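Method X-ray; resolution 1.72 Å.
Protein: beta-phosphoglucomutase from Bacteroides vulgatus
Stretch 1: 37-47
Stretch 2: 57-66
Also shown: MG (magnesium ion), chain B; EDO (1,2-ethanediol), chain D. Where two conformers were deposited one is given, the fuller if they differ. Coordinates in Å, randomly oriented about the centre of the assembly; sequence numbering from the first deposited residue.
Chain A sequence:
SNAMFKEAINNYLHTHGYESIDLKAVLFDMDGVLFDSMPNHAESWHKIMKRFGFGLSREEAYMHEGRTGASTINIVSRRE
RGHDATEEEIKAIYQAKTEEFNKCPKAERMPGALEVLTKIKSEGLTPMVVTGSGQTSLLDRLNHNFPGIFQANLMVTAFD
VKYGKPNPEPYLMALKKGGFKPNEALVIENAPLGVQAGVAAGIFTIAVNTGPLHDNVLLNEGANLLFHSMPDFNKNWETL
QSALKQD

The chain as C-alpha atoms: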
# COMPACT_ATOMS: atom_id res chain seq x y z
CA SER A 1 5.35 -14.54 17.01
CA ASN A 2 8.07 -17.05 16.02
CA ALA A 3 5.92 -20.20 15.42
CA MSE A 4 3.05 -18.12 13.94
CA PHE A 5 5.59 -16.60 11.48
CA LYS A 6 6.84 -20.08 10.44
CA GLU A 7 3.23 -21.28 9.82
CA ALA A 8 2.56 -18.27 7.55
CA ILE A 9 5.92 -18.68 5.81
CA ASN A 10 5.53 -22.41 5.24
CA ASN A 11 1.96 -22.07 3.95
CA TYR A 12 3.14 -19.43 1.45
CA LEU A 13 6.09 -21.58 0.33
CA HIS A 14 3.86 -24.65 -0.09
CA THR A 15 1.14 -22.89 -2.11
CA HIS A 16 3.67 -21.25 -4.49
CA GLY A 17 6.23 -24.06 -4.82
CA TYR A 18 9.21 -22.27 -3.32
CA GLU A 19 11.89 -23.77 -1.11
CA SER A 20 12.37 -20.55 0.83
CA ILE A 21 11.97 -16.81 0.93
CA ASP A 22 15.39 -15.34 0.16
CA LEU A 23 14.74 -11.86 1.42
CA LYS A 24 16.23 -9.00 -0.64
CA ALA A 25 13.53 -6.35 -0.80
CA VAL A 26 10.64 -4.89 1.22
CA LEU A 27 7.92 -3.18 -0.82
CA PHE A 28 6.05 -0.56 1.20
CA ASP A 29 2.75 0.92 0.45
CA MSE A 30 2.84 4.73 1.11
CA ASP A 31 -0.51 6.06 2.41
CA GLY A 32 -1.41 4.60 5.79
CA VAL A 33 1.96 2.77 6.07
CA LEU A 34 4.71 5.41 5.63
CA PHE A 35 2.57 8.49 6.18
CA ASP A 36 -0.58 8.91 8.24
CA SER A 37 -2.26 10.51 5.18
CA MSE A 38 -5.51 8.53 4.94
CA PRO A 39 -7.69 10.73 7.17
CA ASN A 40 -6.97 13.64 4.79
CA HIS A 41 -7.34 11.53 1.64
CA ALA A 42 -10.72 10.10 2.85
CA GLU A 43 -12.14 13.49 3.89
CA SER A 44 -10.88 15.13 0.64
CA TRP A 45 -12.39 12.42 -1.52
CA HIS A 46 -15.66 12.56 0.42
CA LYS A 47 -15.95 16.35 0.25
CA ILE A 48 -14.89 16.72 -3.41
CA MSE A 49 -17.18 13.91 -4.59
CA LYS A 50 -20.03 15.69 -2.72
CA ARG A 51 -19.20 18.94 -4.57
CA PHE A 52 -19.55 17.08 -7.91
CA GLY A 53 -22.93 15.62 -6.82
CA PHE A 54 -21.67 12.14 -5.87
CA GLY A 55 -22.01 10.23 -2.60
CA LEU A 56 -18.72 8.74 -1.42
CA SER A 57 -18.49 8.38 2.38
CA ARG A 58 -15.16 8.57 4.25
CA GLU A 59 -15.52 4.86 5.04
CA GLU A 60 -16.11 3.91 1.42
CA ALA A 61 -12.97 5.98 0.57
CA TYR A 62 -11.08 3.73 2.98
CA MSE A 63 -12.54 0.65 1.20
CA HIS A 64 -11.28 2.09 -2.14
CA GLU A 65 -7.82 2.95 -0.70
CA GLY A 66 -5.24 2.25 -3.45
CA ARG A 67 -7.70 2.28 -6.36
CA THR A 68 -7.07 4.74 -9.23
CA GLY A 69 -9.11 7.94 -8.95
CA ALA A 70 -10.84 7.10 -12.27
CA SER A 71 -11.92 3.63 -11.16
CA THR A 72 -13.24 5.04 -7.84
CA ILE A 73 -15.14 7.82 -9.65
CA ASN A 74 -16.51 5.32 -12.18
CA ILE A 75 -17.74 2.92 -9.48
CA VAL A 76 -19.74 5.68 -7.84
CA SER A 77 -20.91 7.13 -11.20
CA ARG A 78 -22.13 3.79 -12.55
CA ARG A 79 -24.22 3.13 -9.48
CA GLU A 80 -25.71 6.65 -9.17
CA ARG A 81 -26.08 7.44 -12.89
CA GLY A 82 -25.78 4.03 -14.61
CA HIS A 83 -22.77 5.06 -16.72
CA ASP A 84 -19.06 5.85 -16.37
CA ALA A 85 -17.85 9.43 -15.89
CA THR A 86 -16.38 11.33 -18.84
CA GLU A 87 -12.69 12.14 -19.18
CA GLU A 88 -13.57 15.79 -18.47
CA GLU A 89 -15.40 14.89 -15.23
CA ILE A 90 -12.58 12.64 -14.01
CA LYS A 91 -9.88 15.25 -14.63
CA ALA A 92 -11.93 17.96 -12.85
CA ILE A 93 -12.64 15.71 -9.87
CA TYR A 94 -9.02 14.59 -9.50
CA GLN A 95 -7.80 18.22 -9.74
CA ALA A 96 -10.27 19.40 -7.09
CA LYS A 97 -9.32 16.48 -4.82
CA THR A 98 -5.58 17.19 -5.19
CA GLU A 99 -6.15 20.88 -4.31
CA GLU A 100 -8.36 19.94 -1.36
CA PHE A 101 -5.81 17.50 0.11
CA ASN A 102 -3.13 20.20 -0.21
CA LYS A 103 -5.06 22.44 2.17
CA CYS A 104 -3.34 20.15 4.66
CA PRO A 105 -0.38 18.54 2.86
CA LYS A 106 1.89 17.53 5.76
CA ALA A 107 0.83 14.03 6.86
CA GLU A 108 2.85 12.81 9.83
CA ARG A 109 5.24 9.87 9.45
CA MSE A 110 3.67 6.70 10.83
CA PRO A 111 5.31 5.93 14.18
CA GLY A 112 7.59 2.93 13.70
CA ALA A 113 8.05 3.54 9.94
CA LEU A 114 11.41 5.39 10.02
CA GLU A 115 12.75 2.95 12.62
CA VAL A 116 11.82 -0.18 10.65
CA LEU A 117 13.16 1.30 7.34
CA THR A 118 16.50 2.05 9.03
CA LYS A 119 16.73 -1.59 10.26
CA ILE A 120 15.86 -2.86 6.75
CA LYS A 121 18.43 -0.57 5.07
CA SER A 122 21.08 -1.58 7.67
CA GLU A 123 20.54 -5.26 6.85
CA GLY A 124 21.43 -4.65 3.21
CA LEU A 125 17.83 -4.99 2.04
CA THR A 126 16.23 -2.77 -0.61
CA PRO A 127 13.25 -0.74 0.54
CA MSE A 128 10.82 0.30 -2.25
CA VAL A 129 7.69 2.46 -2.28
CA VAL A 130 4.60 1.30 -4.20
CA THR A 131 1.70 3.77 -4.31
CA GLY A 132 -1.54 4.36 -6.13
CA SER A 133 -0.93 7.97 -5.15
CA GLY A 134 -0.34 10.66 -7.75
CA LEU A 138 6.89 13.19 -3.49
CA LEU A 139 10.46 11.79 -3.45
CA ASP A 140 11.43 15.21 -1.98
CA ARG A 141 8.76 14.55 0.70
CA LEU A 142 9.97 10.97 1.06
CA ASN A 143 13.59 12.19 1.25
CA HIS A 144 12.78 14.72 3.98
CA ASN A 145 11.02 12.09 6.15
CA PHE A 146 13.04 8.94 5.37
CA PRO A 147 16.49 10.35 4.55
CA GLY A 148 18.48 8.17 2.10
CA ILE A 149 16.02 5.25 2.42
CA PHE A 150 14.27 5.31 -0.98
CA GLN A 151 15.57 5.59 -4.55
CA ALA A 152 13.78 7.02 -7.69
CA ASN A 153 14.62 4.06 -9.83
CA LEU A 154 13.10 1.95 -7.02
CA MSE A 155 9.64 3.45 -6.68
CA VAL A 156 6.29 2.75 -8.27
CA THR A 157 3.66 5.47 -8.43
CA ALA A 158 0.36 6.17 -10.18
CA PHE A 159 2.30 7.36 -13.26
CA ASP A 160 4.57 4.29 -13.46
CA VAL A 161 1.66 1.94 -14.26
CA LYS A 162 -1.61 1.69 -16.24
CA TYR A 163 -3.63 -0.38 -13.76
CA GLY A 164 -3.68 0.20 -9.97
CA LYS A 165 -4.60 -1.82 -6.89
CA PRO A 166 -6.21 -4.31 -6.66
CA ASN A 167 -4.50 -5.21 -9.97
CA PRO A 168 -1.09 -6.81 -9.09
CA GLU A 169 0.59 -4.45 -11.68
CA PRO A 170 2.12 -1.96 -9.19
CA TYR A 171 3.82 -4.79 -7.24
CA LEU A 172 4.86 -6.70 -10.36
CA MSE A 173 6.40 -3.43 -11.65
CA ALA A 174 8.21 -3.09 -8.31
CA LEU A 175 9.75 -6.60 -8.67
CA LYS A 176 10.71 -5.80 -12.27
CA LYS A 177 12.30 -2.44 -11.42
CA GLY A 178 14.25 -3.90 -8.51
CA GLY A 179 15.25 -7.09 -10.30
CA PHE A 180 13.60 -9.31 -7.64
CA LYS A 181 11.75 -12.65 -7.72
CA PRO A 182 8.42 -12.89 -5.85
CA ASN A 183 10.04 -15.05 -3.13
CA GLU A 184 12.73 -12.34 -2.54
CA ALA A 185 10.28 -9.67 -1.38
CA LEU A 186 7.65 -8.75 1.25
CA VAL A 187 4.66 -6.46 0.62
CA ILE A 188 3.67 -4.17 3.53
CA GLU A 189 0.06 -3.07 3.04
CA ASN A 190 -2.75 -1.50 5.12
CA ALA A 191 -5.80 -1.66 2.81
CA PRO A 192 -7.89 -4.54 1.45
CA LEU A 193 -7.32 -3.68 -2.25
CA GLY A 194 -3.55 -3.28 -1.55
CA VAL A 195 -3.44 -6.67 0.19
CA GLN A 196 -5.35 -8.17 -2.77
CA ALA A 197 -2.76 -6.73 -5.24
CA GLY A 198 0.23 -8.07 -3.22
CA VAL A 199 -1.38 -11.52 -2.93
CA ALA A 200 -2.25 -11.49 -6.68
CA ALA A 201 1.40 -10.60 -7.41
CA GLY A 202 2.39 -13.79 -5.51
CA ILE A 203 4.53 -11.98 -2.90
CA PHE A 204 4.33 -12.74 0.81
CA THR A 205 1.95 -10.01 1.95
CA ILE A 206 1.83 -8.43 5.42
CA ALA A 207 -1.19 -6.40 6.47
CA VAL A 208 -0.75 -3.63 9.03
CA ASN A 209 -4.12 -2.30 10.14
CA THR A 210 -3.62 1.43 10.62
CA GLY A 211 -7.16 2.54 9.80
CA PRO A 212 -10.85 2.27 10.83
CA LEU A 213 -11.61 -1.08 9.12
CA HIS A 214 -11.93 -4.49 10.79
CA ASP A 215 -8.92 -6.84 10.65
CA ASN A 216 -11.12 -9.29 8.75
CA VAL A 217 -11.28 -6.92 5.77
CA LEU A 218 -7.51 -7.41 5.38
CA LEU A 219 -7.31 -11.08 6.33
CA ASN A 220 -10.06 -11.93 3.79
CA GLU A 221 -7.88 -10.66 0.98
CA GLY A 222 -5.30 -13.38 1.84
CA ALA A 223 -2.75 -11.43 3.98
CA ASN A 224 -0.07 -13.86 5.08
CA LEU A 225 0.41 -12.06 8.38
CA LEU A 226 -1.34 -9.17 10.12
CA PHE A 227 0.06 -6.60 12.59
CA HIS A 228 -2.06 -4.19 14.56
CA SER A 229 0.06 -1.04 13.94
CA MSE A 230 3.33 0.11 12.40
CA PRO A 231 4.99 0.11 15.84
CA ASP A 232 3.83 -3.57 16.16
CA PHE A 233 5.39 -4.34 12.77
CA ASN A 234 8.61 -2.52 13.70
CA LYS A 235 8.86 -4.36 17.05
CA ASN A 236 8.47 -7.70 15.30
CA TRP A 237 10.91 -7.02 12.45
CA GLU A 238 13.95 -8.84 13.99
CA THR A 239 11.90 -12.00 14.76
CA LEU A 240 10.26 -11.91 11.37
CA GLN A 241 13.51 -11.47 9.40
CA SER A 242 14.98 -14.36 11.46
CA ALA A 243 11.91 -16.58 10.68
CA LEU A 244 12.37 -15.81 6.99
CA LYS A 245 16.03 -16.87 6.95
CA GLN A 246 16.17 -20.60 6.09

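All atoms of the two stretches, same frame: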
# COMPACT_ATOMS: atom_id res chain seq x y z
N SER A 37 -1.59 9.62 6.14
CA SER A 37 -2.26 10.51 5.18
C SER A 37 -3.72 10.15 4.90
O SER A 37 -4.46 10.90 4.26
CB SER A 37 -1.51 10.42 3.85
OG SER A 37 -1.43 9.06 3.46
N MSE A 38 -4.16 8.97 5.36
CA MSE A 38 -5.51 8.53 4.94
C MSE A 38 -6.68 9.40 5.47
O MSE A 38 -7.67 9.63 4.77
CB MSE A 38 -5.70 7.02 5.22
CG MSE A 38 -4.96 6.10 4.23
SE MSE A 38 -5.44 6.52 2.35
CE MSE A 38 -7.31 6.26 2.50
N PRO A 39 -6.59 9.85 6.73
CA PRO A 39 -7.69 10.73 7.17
C PRO A 39 -7.93 11.90 6.21
O PRO A 39 -9.09 12.20 5.87
CB PRO A 39 -7.24 11.18 8.57
CG PRO A 39 -6.38 10.03 9.07
CD PRO A 39 -5.65 9.55 7.83
N ASN A 40 -6.86 12.54 5.76
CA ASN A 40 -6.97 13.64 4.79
C ASN A 40 -7.46 13.16 3.44
O ASN A 40 -8.35 13.77 2.84
CB ASN A 40 -5.63 14.39 4.62
CG ASN A 40 -5.75 15.67 3.75
OD1 ASN A 40 -6.84 16.11 3.42
ND2 ASN A 40 -4.60 16.25 3.39
N HIS A 41 -6.89 12.06 2.94
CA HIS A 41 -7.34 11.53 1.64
C HIS A 41 -8.86 11.19 1.69
O HIS A 41 -9.61 11.56 0.80
CB HIS A 41 -6.58 10.26 1.25
CG HIS A 41 -5.20 10.48 0.71
ND1 HIS A 41 -4.96 11.09 -0.51
CD2 HIS A 41 -3.99 10.10 1.18
CE1 HIS A 41 -3.66 11.12 -0.73
NE2 HIS A 41 -3.05 10.51 0.27
N ALA A 42 -9.29 10.46 2.71
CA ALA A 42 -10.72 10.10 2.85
C ALA A 42 -11.68 11.29 2.93
O ALA A 42 -12.73 11.31 2.24
CB ALA A 42 -10.91 9.15 4.07
N GLU A 43 -11.36 12.25 3.79
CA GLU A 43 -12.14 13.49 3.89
C GLU A 43 -12.15 14.28 2.58
O GLU A 43 -13.22 14.74 2.16
CB GLU A 43 -11.64 14.34 5.07
CG GLU A 43 -12.45 15.66 5.29
CD GLU A 43 -13.91 15.41 5.63
OE1 GLU A 43 -14.28 14.25 5.86
OE2 GLU A 43 -14.69 16.37 5.68
N SER A 44 -10.99 14.43 1.93
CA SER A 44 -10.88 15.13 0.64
C SER A 44 -11.70 14.46 -0.44
O SER A 44 -12.40 15.13 -1.21
CB SER A 44 -9.43 15.25 0.17
OG SER A 44 -8.68 15.99 1.12
N TRP A 45 -11.61 13.14 -0.52
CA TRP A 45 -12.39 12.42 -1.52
C TRP A 45 -13.87 12.62 -1.23
O TRP A 45 -14.65 12.91 -2.14
CB TRP A 45 -12.10 10.93 -1.52
CG TRP A 45 -11.04 10.53 -2.45
CD1 TRP A 45 -9.78 10.07 -2.13
CD2 TRP A 45 -11.10 10.56 -3.88
NE1 TRP A 45 -9.08 9.78 -3.27
CE2 TRP A 45 -9.86 10.07 -4.36
CE3 TRP A 45 -12.09 10.93 -4.81
CZ2 TRP A 45 -9.58 9.96 -5.74
CZ3 TRP A 45 -11.82 10.80 -6.16
CH2 TRP A 45 -10.57 10.33 -6.61
N HIS A 46 -14.26 12.47 0.04
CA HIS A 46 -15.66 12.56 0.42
C HIS A 46 -16.25 13.93 0.05
O HIS A 46 -17.34 14.04 -0.57
CB HIS A 46 -15.83 12.33 1.92
CG HIS A 46 -17.19 12.72 2.41
ND1 HIS A 46 -18.33 12.05 2.03
CD2 HIS A 46 -17.59 13.75 3.18
CE1 HIS A 46 -19.38 12.64 2.58
NE2 HIS A 46 -18.96 13.68 3.26
N LYS A 47 -15.52 14.98 0.44
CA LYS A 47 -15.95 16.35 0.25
C LYS A 47 -15.99 16.76 -1.23
O LYS A 47 -16.94 17.42 -1.66
CB LYS A 47 -15.02 17.27 1.04
CG LYS A 47 -15.32 18.77 0.95
CD LYS A 47 -14.33 19.53 1.81
CE LYS A 47 -14.39 21.01 1.55
NZ LYS A 47 -13.82 21.72 2.72
N SER A 57 -18.76 8.16 0.94
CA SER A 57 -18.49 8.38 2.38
C SER A 57 -17.00 8.18 2.65
O SER A 57 -16.30 7.50 1.88
CB SER A 57 -19.30 7.43 3.26
OG SER A 57 -18.72 6.13 3.24
N ARG A 58 -16.54 8.75 3.76
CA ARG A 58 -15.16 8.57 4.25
C ARG A 58 -14.80 7.10 4.37
O ARG A 58 -13.70 6.71 3.99
CB ARG A 58 -14.95 9.25 5.61
CG ARG A 58 -14.89 10.77 5.52
CD ARG A 58 -15.32 11.38 6.87
NE ARG A 58 -15.63 12.80 6.69
CZ ARG A 58 -16.85 13.33 6.66
NH1 ARG A 58 -17.94 12.58 6.83
NH2 ARG A 58 -16.98 14.63 6.46
N GLU A 59 -15.73 6.30 4.89
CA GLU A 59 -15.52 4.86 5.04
C GLU A 59 -15.41 4.15 3.69
O GLU A 59 -14.55 3.30 3.52
CB GLU A 59 -16.64 4.23 5.83
CG GLU A 59 -16.54 4.58 7.31
CD GLU A 59 -17.21 5.90 7.65
OE1 GLU A 59 -17.93 6.49 6.80
OE2 GLU A 59 -17.02 6.33 8.81
N GLU A 60 -16.26 4.50 2.74
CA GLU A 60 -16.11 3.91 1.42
C GLU A 60 -14.79 4.33 0.76
O GLU A 60 -14.17 3.52 0.06
CB GLU A 60 -17.32 4.15 0.52
CG GLU A 60 -17.36 3.17 -0.65
CD GLU A 60 -18.35 3.57 -1.73
OE1 GLU A 60 -18.33 2.95 -2.82
OE2 GLU A 60 -19.12 4.51 -1.49
N ALA A 61 -14.32 5.56 1.01
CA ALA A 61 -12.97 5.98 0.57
C ALA A 61 -11.87 5.07 1.11
O ALA A 61 -10.93 4.73 0.41
CB ALA A 61 -12.68 7.47 0.93
N TYR A 62 -12.00 4.69 2.39
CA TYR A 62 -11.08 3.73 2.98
C TYR A 62 -11.17 2.37 2.24
O TYR A 62 -10.15 1.75 1.98
CB TYR A 62 -11.33 3.61 4.47
CG TYR A 62 -10.60 4.64 5.30
CD1 TYR A 62 -9.26 4.45 5.64
CD2 TYR A 62 -11.26 5.77 5.78
CE1 TYR A 62 -8.58 5.37 6.47
CE2 TYR A 62 -10.59 6.70 6.61
CZ TYR A 62 -9.24 6.50 6.91
OH TYR A 62 -8.54 7.37 7.75
N MSE A 63 -12.39 1.91 1.93
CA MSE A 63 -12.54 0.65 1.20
C MSE A 63 -11.86 0.69 -0.17
O MSE A 63 -11.25 -0.32 -0.57
CB MSE A 63 -14.02 0.29 1.05
CG MSE A 63 -14.63 -0.12 2.42
SE MSE A 63 -13.91 -1.77 3.11
CE MSE A 63 -14.22 -2.94 1.59
N HIS A 64 -11.92 1.85 -0.83
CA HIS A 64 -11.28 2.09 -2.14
C HIS A 64 -9.81 2.55 -2.08
O HIS A 64 -9.19 2.83 -3.12
CB HIS A 64 -12.11 3.06 -3.01
CG HIS A 64 -13.46 2.53 -3.37
ND1 HIS A 64 -13.64 1.32 -3.99
CD2 HIS A 64 -14.70 3.05 -3.17
CE1 HIS A 64 -14.94 1.10 -4.14
NE2 HIS A 64 -15.60 2.14 -3.67
N GLU A 65 -9.23 2.58 -0.87
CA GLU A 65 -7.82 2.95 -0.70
C GLU A 65 -6.92 2.16 -1.66
O GLU A 65 -6.96 0.94 -1.70
CB GLU A 65 -7.36 2.72 0.74
CG GLU A 65 -5.90 3.09 0.94
CD GLU A 65 -5.48 3.06 2.41
OE1 GLU A 65 -6.35 3.02 3.31
OE2 GLU A 65 -4.27 3.06 2.61
N GLY A 66 -6.09 2.87 -2.44
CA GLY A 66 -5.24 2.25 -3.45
C GLY A 66 -5.75 2.24 -4.87
O GLY A 66 -4.98 2.07 -5.82
MG MG B . -2.46 2.40 1.85
C1 EDO D . -13.26 7.95 8.75
O1 EDO D . -14.46 8.69 9.00
C2 EDO D . -13.06 6.76 9.69
O2 EDO D . -13.63 6.99 11.01
O HOH W 1 -3.09 0.57 0.43
O HOH W 2 -2.69 3.12 -0.12

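The helix of residues 58-63 packs against the helix that includes Ala42 and His46, their axes approaching to 8.2 Å at 118°, so the helices cross nearer to perpendicular than to antiparallel. The closest CA atoms are those of Ala42 and Arg58, 4.9 Å apart; the short Ala42 side chain leaves room for this approach, while the Arg58 side chain starts sideways.

Ser57 stands just before the second helix as its N-cap. Its CB points away from the other stretch, and its OG accepts a hydrogen bond from Glu60 N at 3.0 Å, satisfying an amide that has no carbonyl of an earlier helical turn to bond with. Its backbone meets the partner helix instead: Ser57 CA lies 3.7 Å from ND1 of the His46 ring.

Arg58 begins sideways, but its long side chain carries the guanidinium to the acid and the imidazole of the first helix. It forms a salt bridge with Glu43, in which Arg58 NH2 donates to Glu43 OE2 at 3.0 Å with a nearly straight angle of 168°; a second bond from Arg58 NH2 to Glu43 OE1, 2.8 Å long, is weak at 119°. The model places Glu43 OE1 too close to Arg58 NE, so the finer details of the pairing deserve caution. The carboxylate oxygen OE1 lies at the guanidinium edge, near its plane, while His46 CD2 sits over one face, 3.5 Å from Arg58 NH2. An arginine can thus serve both partners, its edge rich in N-H groups and its flat face free for a neighbouring ring.

Ala61, one helical turn on, has its CA-to-CB bond toward the partner helix. Its CB lies 4.0 Å from Ala42 CB and 4.3 Å from Trp45 CB. With a methyl group on each side, the alanine pair fills the space between the backbones without holding them apart.

Tyr62 starts sideways, and its ring reaches along the first helix. Its CE1 lies 3.5 Å from Met38 CB and its CE2 3.5 Å from Ala42 CB, so the broad ring touches apolar groups a turn apart. The hydroxyl OH comes within 3.3 Å of Pro39 N, but this proline nitrogen has no hydrogen to share, and the approach is packing alone.

Glu65 follows the helix. Its extended side chain (chi1 and chi2 both t) passes Met38, a selenomethionine whose SE lies 3.5 Å from Glu65 CD, and delivers OE2 to the magnesium ion MG at 2.1 Å. A carboxylate suits this hard cation.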